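Local structure of thymidylate kinase (Ehrlichia chaffeensis, 3LD9) at residues L85-F96 / I134-V144. The protein probably catalyses the transfer of a phosphate from ATP to dTMP, giving dTDP, a step in both the de novo and the salvage routes to dTTP. Residues are numbered along the deposited sequence; the frame is centred on the assembly and turned at random.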
ATOM      1  N   LEU A  85     -14.568  15.333  -4.030  1.00 19.37           N
ATOM      2  CA  LEU A  85     -13.388  16.049  -4.504  1.00 19.24           C
ATOM      3  C   LEU A  85     -12.177  15.772  -3.591  1.00 17.95           C
ATOM      4  O   LEU A  85     -11.100  15.451  -4.063  1.00 17.09           O
ATOM      5  CB  LEU A  85     -13.676  17.546  -4.552  1.00 20.16           C
ATOM      6  CG  LEU A  85     -12.480  18.484  -4.654  1.00 20.90           C
ATOM      7  CD1 LEU A  85     -11.750  18.254  -5.961  1.00 18.75           C
ATOM      8  CD2 LEU A  85     -12.969  19.912  -4.573  1.00 19.92           C
ATOM      9  N   LEU A  86     -12.371  15.885  -2.286  1.00 17.48           N
ATOM     10  CA  LEU A  86     -11.251  15.743  -1.374  1.00 17.56           C
ATOM     11  C   LEU A  86     -10.742  14.303  -1.361  1.00 17.33           C
ATOM     12  O   LEU A  86      -9.525  14.080  -1.244  1.00 17.99           O
ATOM     13  CB  LEU A  86     -11.617  16.241   0.031  1.00 17.27           C
ATOM     14  CG  LEU A  86     -11.774  17.784   0.048  1.00 18.39           C
ATOM     15  CD1 LEU A  86     -12.716  18.226   1.156  1.00 14.18           C
ATOM     16  CD2 LEU A  86     -10.436  18.541   0.123  1.00 18.79           C
ATOM     17  N   PHE A  87     -11.625  13.320  -1.519  1.00 16.54           N
ATOM     18  CA  PHE A  87     -11.129  11.940  -1.601  1.00 16.83           C
ATOM     19  C   PHE A  87     -10.243  11.820  -2.831  1.00 16.27           C
ATOM     20  O   PHE A  87      -9.146  11.245  -2.743  1.00 17.29           O
ATOM     21  CB  PHE A  87     -12.228  10.879  -1.656  1.00 17.12           C
ATOM     22  CG  PHE A  87     -12.786  10.510  -0.324  1.00 14.96           C
ATOM     23  CD1 PHE A  87     -12.023   9.839   0.596  1.00 16.00           C
ATOM     24  CD2 PHE A  87     -14.111  10.789  -0.022  1.00 15.64           C
ATOM     25  CE1 PHE A  87     -12.562   9.476   1.849  1.00 14.24           C
ATOM     26  CE2 PHE A  87     -14.650  10.470   1.192  1.00 14.78           C
ATOM     27  CZ  PHE A  87     -13.876   9.811   2.139  1.00 16.32           C
ATOM     28  N   PHE A  88     -10.672  12.390  -3.949  1.00 17.12           N
ATOM     29  CA  PHE A  88      -9.877  12.303  -5.191  1.00 17.87           C
ATOM     30  C   PHE A  88      -8.537  13.025  -5.083  1.00 16.95           C
ATOM     31  O   PHE A  88      -7.570  12.620  -5.701  1.00 16.22           O
ATOM     32  CB  PHE A  88     -10.605  12.862  -6.424  1.00 19.22           C
ATOM     33  CG  PHE A  88     -11.829  12.091  -6.851  1.00 21.77           C
ATOM     34  CD1 PHE A  88     -12.014  10.769  -6.514  1.00 22.65           C
ATOM     35  CD2 PHE A  88     -12.789  12.732  -7.641  1.00 24.84           C
ATOM     36  CE1 PHE A  88     -13.161  10.090  -6.922  1.00 25.33           C
ATOM     37  CE2 PHE A  88     -13.922  12.067  -8.089  1.00 26.68           C
ATOM     38  CZ  PHE A  88     -14.117  10.735  -7.712  1.00 26.43           C
ATOM     39  N   ILE A  89      -8.503  14.120  -4.330  1.00 17.14           N
ATOM     40  CA  ILE A  89      -7.279  14.893  -4.153  1.00 16.85           C
ATOM     41  C   ILE A  89      -6.314  14.105  -3.226  1.00 16.58           C
ATOM     42  O   ILE A  89      -5.128  13.981  -3.518  1.00 16.00           O
ATOM     43  CB  ILE A  89      -7.602  16.322  -3.664  1.00 17.20           C
ATOM     44  CG1 ILE A  89      -8.364  17.095  -4.747  1.00 18.70           C
ATOM     45  CG2 ILE A  89      -6.344  17.058  -3.289  1.00 17.90           C
ATOM     46  CD1 ILE A  89      -7.504  17.496  -5.990  1.00 19.14           C
ATOM     47  N   ALA A  90      -6.838  13.505  -2.163  1.00 16.37           N
ATOM     48  CA  ALA A  90      -6.027  12.612  -1.321  1.00 16.52           C
ATOM     49  C   ALA A  90      -5.410  11.430  -2.103  1.00 16.12           C
ATOM     50  O   ALA A  90      -4.247  11.111  -1.951  1.00 15.71           O
ATOM     51  CB  ALA A  90      -6.862  12.089  -0.152  1.00 15.54           C
ATOM     52  N   MET A  91      -6.203  10.807  -2.949  1.00 16.53           N
ATOM     53  CA  MET A  91      -5.750   9.657  -3.753  1.00 16.10           C
ATOM     54  C   MET A  91      -4.700  10.096  -4.762  1.00 15.88           C
ATOM     55  O   MET A  91      -3.709   9.388  -5.012  1.00 14.62           O
ATOM     56  CB  MET A  91      -6.954   9.022  -4.470  1.00 15.81           C
ATOM     57  CG  MET A  91      -7.936   8.370  -3.500  1.00 18.09           C
ATOM     58  SD  MET A  91      -9.589   8.020  -4.167  1.00 23.82           S
ATOM     59  CE  MET A  91      -9.160   6.553  -5.061  1.00 14.65           C
ATOM     60  N   ARG A  92      -4.923  11.275  -5.338  1.00 16.40           N
ATOM     61  CA  ARG A  92      -3.971  11.906  -6.286  1.00 16.57           C
ATOM     62  C   ARG A  92      -2.613  12.140  -5.617  1.00 17.39           C
ATOM     63  O   ARG A  92      -1.574  11.806  -6.179  1.00 16.53           O
ATOM     64  CB  ARG A  92      -4.509  13.225  -6.810  1.00 17.09           C
ATOM     65  CG  ARG A  92      -3.513  13.952  -7.735  1.00 18.00           C
ATOM     66  CD  ARG A  92      -4.199  14.962  -8.635  1.00 19.51           C
ATOM     67  NE  ARG A  92      -5.220  14.253  -9.378  1.00 19.64           N
ATOM     68  CZ  ARG A  92      -6.418  14.689  -9.692  1.00 20.69           C
ATOM     69  NH1 ARG A  92      -6.824  15.905  -9.398  1.00 22.24           N
ATOM     70  NH2 ARG A  92      -7.225  13.853 -10.328  1.00 22.93           N
ATOM     71  N   ARG A  93      -2.640  12.622  -4.385  1.00 17.73           N
ATOM     72  CA  ARG A  93      -1.405  12.787  -3.615  1.00 18.76           C
ATOM     73  C   ARG A  93      -0.675  11.462  -3.462  1.00 18.33           C
ATOM     74  O   ARG A  93       0.515  11.368  -3.753  1.00 18.11           O
ATOM     75  CB  ARG A  93      -1.673  13.411  -2.233  1.00 18.92           C
ATOM     76  CG  ARG A  93      -0.431  13.645  -1.373  1.00 18.05           C
ATOM     77  CD  ARG A  93       0.586  14.520  -2.067  1.00 17.43           C
ATOM     78  NE  ARG A  93       1.798  14.613  -1.268  1.00 18.83           N
ATOM     79  CZ  ARG A  93       2.924  15.197  -1.691  1.00 22.48           C
ATOM     80  NH1 ARG A  93       3.009  15.724  -2.891  1.00 24.24           N
ATOM     81  NH2 ARG A  93       3.976  15.260  -0.908  1.00 23.19           N
ATOM     82  N   GLU A  94      -1.385  10.445  -3.013  1.00 18.61           N
ATOM     83  CA  GLU A  94      -0.799   9.109  -2.888  1.00 19.34           C
ATOM     84  C   GLU A  94      -0.183   8.609  -4.203  1.00 18.88           C
ATOM     85  O   GLU A  94       0.956   8.097  -4.241  1.00 19.00           O
ATOM     86  CB  GLU A  94      -1.856   8.099  -2.429  1.00 20.10           C
ATOM     87  CG  GLU A  94      -2.026   7.931  -0.913  1.00 22.48           C
ATOM     88  CD  GLU A  94      -0.749   7.573  -0.174  1.00 24.53           C
ATOM     89  OE1 GLU A  94      -0.119   8.498   0.406  1.00 26.25           O
ATOM     90  OE2 GLU A  94      -0.371   6.370  -0.172  1.00 26.05           O
ATOM     91  N   HIS A  95      -0.956   8.747  -5.264  1.00 17.93           N
ATOM     92  CA  HIS A  95      -0.573   8.279  -6.580  1.00 17.90           C
ATOM     93  C   HIS A  95       0.634   9.042  -7.104  1.00 19.00           C
ATOM     94  O   HIS A  95       1.560   8.465  -7.673  1.00 18.39           O
ATOM     95  CB  HIS A  95      -1.748   8.458  -7.505  1.00 18.23           C
ATOM     96  CG  HIS A  95      -1.575   7.867  -8.867  1.00 17.41           C
ATOM     97  ND1 HIS A  95      -2.204   8.386  -9.969  1.00 17.43           N
ATOM     98  CD2 HIS A  95      -0.893   6.785  -9.298  1.00 18.97           C
ATOM     99  CE1 HIS A  95      -1.928   7.639 -11.023  1.00 20.91           C
ATOM    100  NE2 HIS A  95      -1.127   6.659 -10.645  1.00 16.82           N
ATOM    101  N   PHE A  96       0.618  10.352  -6.912  1.00 19.59           N
ATOM    102  CA  PHE A  96       1.718  11.156  -7.374  1.00 20.45           C
ATOM    103  C   PHE A  96       3.014  10.797  -6.667  1.00 20.98           C
ATOM    104  O   PHE A  96       4.050  10.645  -7.325  1.00 21.57           O
ATOM    105  CB  PHE A  96       1.447  12.632  -7.191  1.00 20.52           C
ATOM    106  CG  PHE A  96       2.524  13.482  -7.748  1.00 20.64           C
ATOM    107  CD1 PHE A  96       2.659  13.623  -9.116  1.00 22.63           C
ATOM    108  CD2 PHE A  96       3.416  14.118  -6.928  1.00 23.33           C
ATOM    109  CE1 PHE A  96       3.667  14.392  -9.660  1.00 24.02           C
ATOM    110  CE2 PHE A  96       4.443  14.879  -7.461  1.00 24.53           C
ATOM    111  CZ  PHE A  96       4.557  15.029  -8.842  1.00 24.51           C
ATOM    112  N   ILE A 134      -9.998  24.128  -6.663  1.00 30.35           N
ATOM    113  CA  ILE A 134      -9.563  22.867  -7.265  1.00 28.26           C
ATOM    114  C   ILE A 134      -8.160  23.030  -7.846  1.00 28.21           C
ATOM    115  O   ILE A 134      -7.329  22.139  -7.687  1.00 26.72           O
ATOM    116  CB  ILE A 134     -10.574  22.385  -8.350  1.00 28.69           C
ATOM    117  CG1 ILE A 134     -11.921  22.067  -7.694  1.00 27.76           C
ATOM    118  CG2 ILE A 134     -10.035  21.182  -9.111  1.00 26.73           C
ATOM    119  CD1 ILE A 134     -13.019  21.661  -8.647  1.00 27.51           C
ATOM    120  N   ASP A 135      -7.881  24.173  -8.500  1.00 29.22           N
ATOM    121  CA  ASP A 135      -6.510  24.466  -8.913  1.00 30.01           C
ATOM    122  C   ASP A 135      -5.514  24.441  -7.735  1.00 29.38           C
ATOM    123  O   ASP A 135      -4.416  23.869  -7.837  1.00 28.48           O
ATOM    124  CB  ASP A 135      -6.416  25.822  -9.631  1.00 31.86           C
ATOM    125  CG  ASP A 135      -6.906  25.767 -11.062  1.00 34.34           C
ATOM    126  OD1 ASP A 135      -7.215  26.863 -11.582  1.00 40.77           O
ATOM    127  OD2 ASP A 135      -6.968  24.663 -11.673  1.00 34.36           O
ATOM    128  N   GLN A 136      -5.906  25.069  -6.632  1.00 29.87           N
ATOM    129  CA  GLN A 136      -5.065  25.133  -5.445  1.00 30.59           C
ATOM    130  C   GLN A 136      -4.822  23.731  -4.857  1.00 28.56           C
ATOM    131  O   GLN A 136      -3.712  23.428  -4.468  1.00 28.32           O
ATOM    132  CB  GLN A 136      -5.674  26.040  -4.361  1.00 31.17           C
ATOM    133  CG  GLN A 136      -5.698  27.545  -4.668  1.00 36.43           C
ATOM    134  CD  GLN A 136      -6.443  28.333  -3.584  1.00 40.95           C
ATOM    135  OE1 GLN A 136      -6.783  27.791  -2.523  1.00 42.76           O
ATOM    136  NE2 GLN A 136      -6.695  29.612  -3.844  1.00 46.41           N
ATOM    137  N   LEU A 137      -5.873  22.920  -4.776  1.00 27.51           N
ATOM    138  CA  LEU A 137      -5.788  21.580  -4.229  1.00 26.36           C
ATOM    139  C   LEU A 137      -4.870  20.702  -5.069  1.00 26.32           C
ATOM    140  O   LEU A 137      -4.017  20.005  -4.541  1.00 25.64           O
ATOM    141  CB  LEU A 137      -7.180  20.968  -4.125  1.00 25.86           C
ATOM    142  CG  LEU A 137      -8.050  21.518  -2.984  1.00 26.10           C
ATOM    143  CD1 LEU A 137      -9.489  20.960  -3.064  1.00 22.96           C
ATOM    144  CD2 LEU A 137      -7.420  21.223  -1.652  1.00 23.49           C
ATOM    145  N   ASN A 138      -5.024  20.774  -6.393  1.00 26.99           N
ATOM    146  CA  ASN A 138      -4.129  20.101  -7.312  1.00 26.57           C
ATOM    147  C   ASN A 138      -2.684  20.569  -7.160  1.00 27.51           C
ATOM    148  O   ASN A 138      -1.782  19.733  -7.094  1.00 26.78           O
ATOM    149  CB  ASN A 138      -4.587  20.274  -8.766  1.00 27.34           C
ATOM    150  CG  ASN A 138      -5.753  19.375  -9.130  1.00 26.63           C
ATOM    151  OD1 ASN A 138      -5.939  18.297  -8.551  1.00 25.76           O
ATOM    152  ND2 ASN A 138      -6.543  19.811 -10.112  1.00 27.33           N
ATOM    153  N   ASP A 139      -2.440  21.880  -7.087  1.00 28.83           N
ATOM    154  CA  ASP A 139      -1.052  22.339  -6.943  1.00 29.66           C
ATOM    155  C   ASP A 139      -0.476  21.992  -5.583  1.00 28.90           C
ATOM    156  O   ASP A 139       0.740  21.910  -5.429  1.00 28.31           O
ATOM    157  CB  ASP A 139      -0.881  23.844  -7.156  1.00 32.45           C
ATOM    158  CG  ASP A 139       0.604  24.231  -7.355  1.00 36.92           C
ATOM    159  OD1 ASP A 139       1.040  25.215  -6.742  1.00 43.45           O
ATOM    160  OD2 ASP A 139       1.353  23.520  -8.097  1.00 41.71           O
ATOM    161  N   LEU A 140      -1.353  21.835  -4.596  1.00 27.09           N
ATOM    162  CA  LEU A 140      -0.941  21.427  -3.285  1.00 26.83           C
ATOM    163  C   LEU A 140      -0.393  20.012  -3.359  1.00 25.03           C
ATOM    164  O   LEU A 140       0.570  19.705  -2.681  1.00 25.11           O
ATOM    165  CB  LEU A 140      -2.124  21.478  -2.291  1.00 26.67           C
ATOM    166  CG  LEU A 140      -1.840  21.055  -0.852  1.00 27.73           C
ATOM    167  CD1 LEU A 140      -0.982  22.122  -0.110  1.00 30.98           C
ATOM    168  CD2 LEU A 140      -3.140  20.813  -0.131  1.00 27.14           C
ATOM    169  N   VAL A 141      -0.988  19.154  -4.186  1.00 24.00           N
ATOM    170  CA  VAL A 141      -0.626  17.712  -4.159  1.00 22.18           C
ATOM    171  C   VAL A 141       0.357  17.228  -5.198  1.00 23.02           C
ATOM    172  O   VAL A 141       0.912  16.148  -5.047  1.00 23.44           O
ATOM    173  CB  VAL A 141      -1.855  16.808  -4.114  1.00 20.79           C
ATOM    174  CG1 VAL A 141      -2.701  17.158  -2.873  1.00 19.57           C
ATOM    175  CG2 VAL A 141      -2.671  16.888  -5.376  1.00 18.61           C
ATOM    176  N   ILE A 142       0.610  18.004  -6.244  1.00 24.00           N
ATOM    177  CA  ILE A 142       1.590  17.605  -7.255  1.00 24.73           C
ATOM    178  C   ILE A 142       2.584  18.734  -7.506  1.00 26.50           C
ATOM    179  O   ILE A 142       2.233  19.876  -7.362  1.00 27.72           O
ATOM    180  CB  ILE A 142       0.899  17.196  -8.593  1.00 24.28           C
ATOM    181  CG1 ILE A 142       0.369  18.406  -9.363  1.00 24.47           C
ATOM    182  CG2 ILE A 142      -0.264  16.222  -8.327  1.00 24.02           C
ATOM    183  CD1 ILE A 142      -0.196  18.040 -10.744  1.00 24.57           C
ATOM    184  N   ASP A 143       3.809  18.407  -7.899  1.00 27.56           N
ATOM    185  CA  ASP A 143       4.815  19.414  -8.236  1.00 29.87           C
ATOM    186  C   ASP A 143       5.439  19.227  -9.646  1.00 30.51           C
ATOM    187  O   ASP A 143       6.427  19.869  -9.993  1.00 31.70           O
ATOM    188  CB  ASP A 143       5.881  19.491  -7.135  1.00 30.90           C
ATOM    189  CG  ASP A 143       6.602  18.170  -6.888  1.00 32.09           C
ATOM    190  OD1 ASP A 143       6.684  17.303  -7.788  1.00 32.22           O
ATOM    191  OD2 ASP A 143       7.112  18.001  -5.757  1.00 37.67           O
ATOM    192  N   VAL A 144       4.839  18.355 -10.447  1.00 29.58           N
ATOM    193  CA  VAL A 144       5.180  18.190 -11.837  1.00 30.50           C
ATOM    194  C   VAL A 144       3.849  18.061 -12.593  1.00 30.49           C
ATOM    195  O   VAL A 144       3.051  17.178 -12.275  1.00 29.25           O
ATOM    196  CB  VAL A 144       6.029  16.920 -12.073  1.00 30.23           C
ATOM    197  CG1 VAL A 144       6.355  16.760 -13.548  1.00 31.87           C
ATOM    198  CG2 VAL A 144       7.329  16.963 -11.261  1.00 31.27           C
TER
HETATM  199  O   HOH W   1       6.012  15.150  -4.171  1.00 25.89           O
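Ile89, on segment 85-96 of helix 81-105, packs on Val141, the last residue of helix 131-141; the two segments run in roughly the same direction, their axes 9.6 Å apart at the closest. Ile89 CG2 lies 3.7 Å from Val141 CG1, while Ile89 CD1 packs on Leu137 CB and also comes close to Asn138 OD1. Toward the start of both segments, Leu137 CD1 rests against the CD2 methyls of Leu85 and Leu86, and Ile134 CG1 flanks Leu85. Branched aliphatic chains suit this end because their methyls interdigitate without needing polar partners.

Two arginines make the hydrogen bonds. Arg92 spends its methylenes on Val141 CG2 and Ile142 CG2, then bends at chi3 (-56°), bringing NH1 to Asn138 OD1 at 2.7 Å. The oxygen sits in the guanidinium plane, but the bond is bent (N-H...O 143°) and NH1 is tilted out of the amide's carbonyl plane. A multi-donor guanidinium suits this buried site: Asn138 offers a neutral acceptor, NH1 also bonds Thr119, NH2 salt-bridges Glu59, and Phe115 adds a cation-pi contact. Arg93 NH1 binds Val141 O at 3.0 Å from above the carbonyl plane, and its NE salt-bridges Asp80 of the second subunit.

Phe96, its CG anti to the backbone N (chi1 -176°), swings toward Ile142, the first residue beyond the helix, and offers it a flat face. Ile142 CB stands over the ring centre in a CH-pi contact, 4.0 Å from the centroid. Asp143 OD1, salt-bridged to Lys101, lies at the ring edge, 3.3 Å from Phe96 CZ.

Helix 116-126 touches Leu85, Ile134 and Asn138, and Leu86 of the second subunit packs on Val141, so the contact borders the subunit interface. Both helices flank the parallel sheet of the P-loop kinase fold, helix 81-105 leading into strand 109-113 and helix 131-141 into strand 148-153.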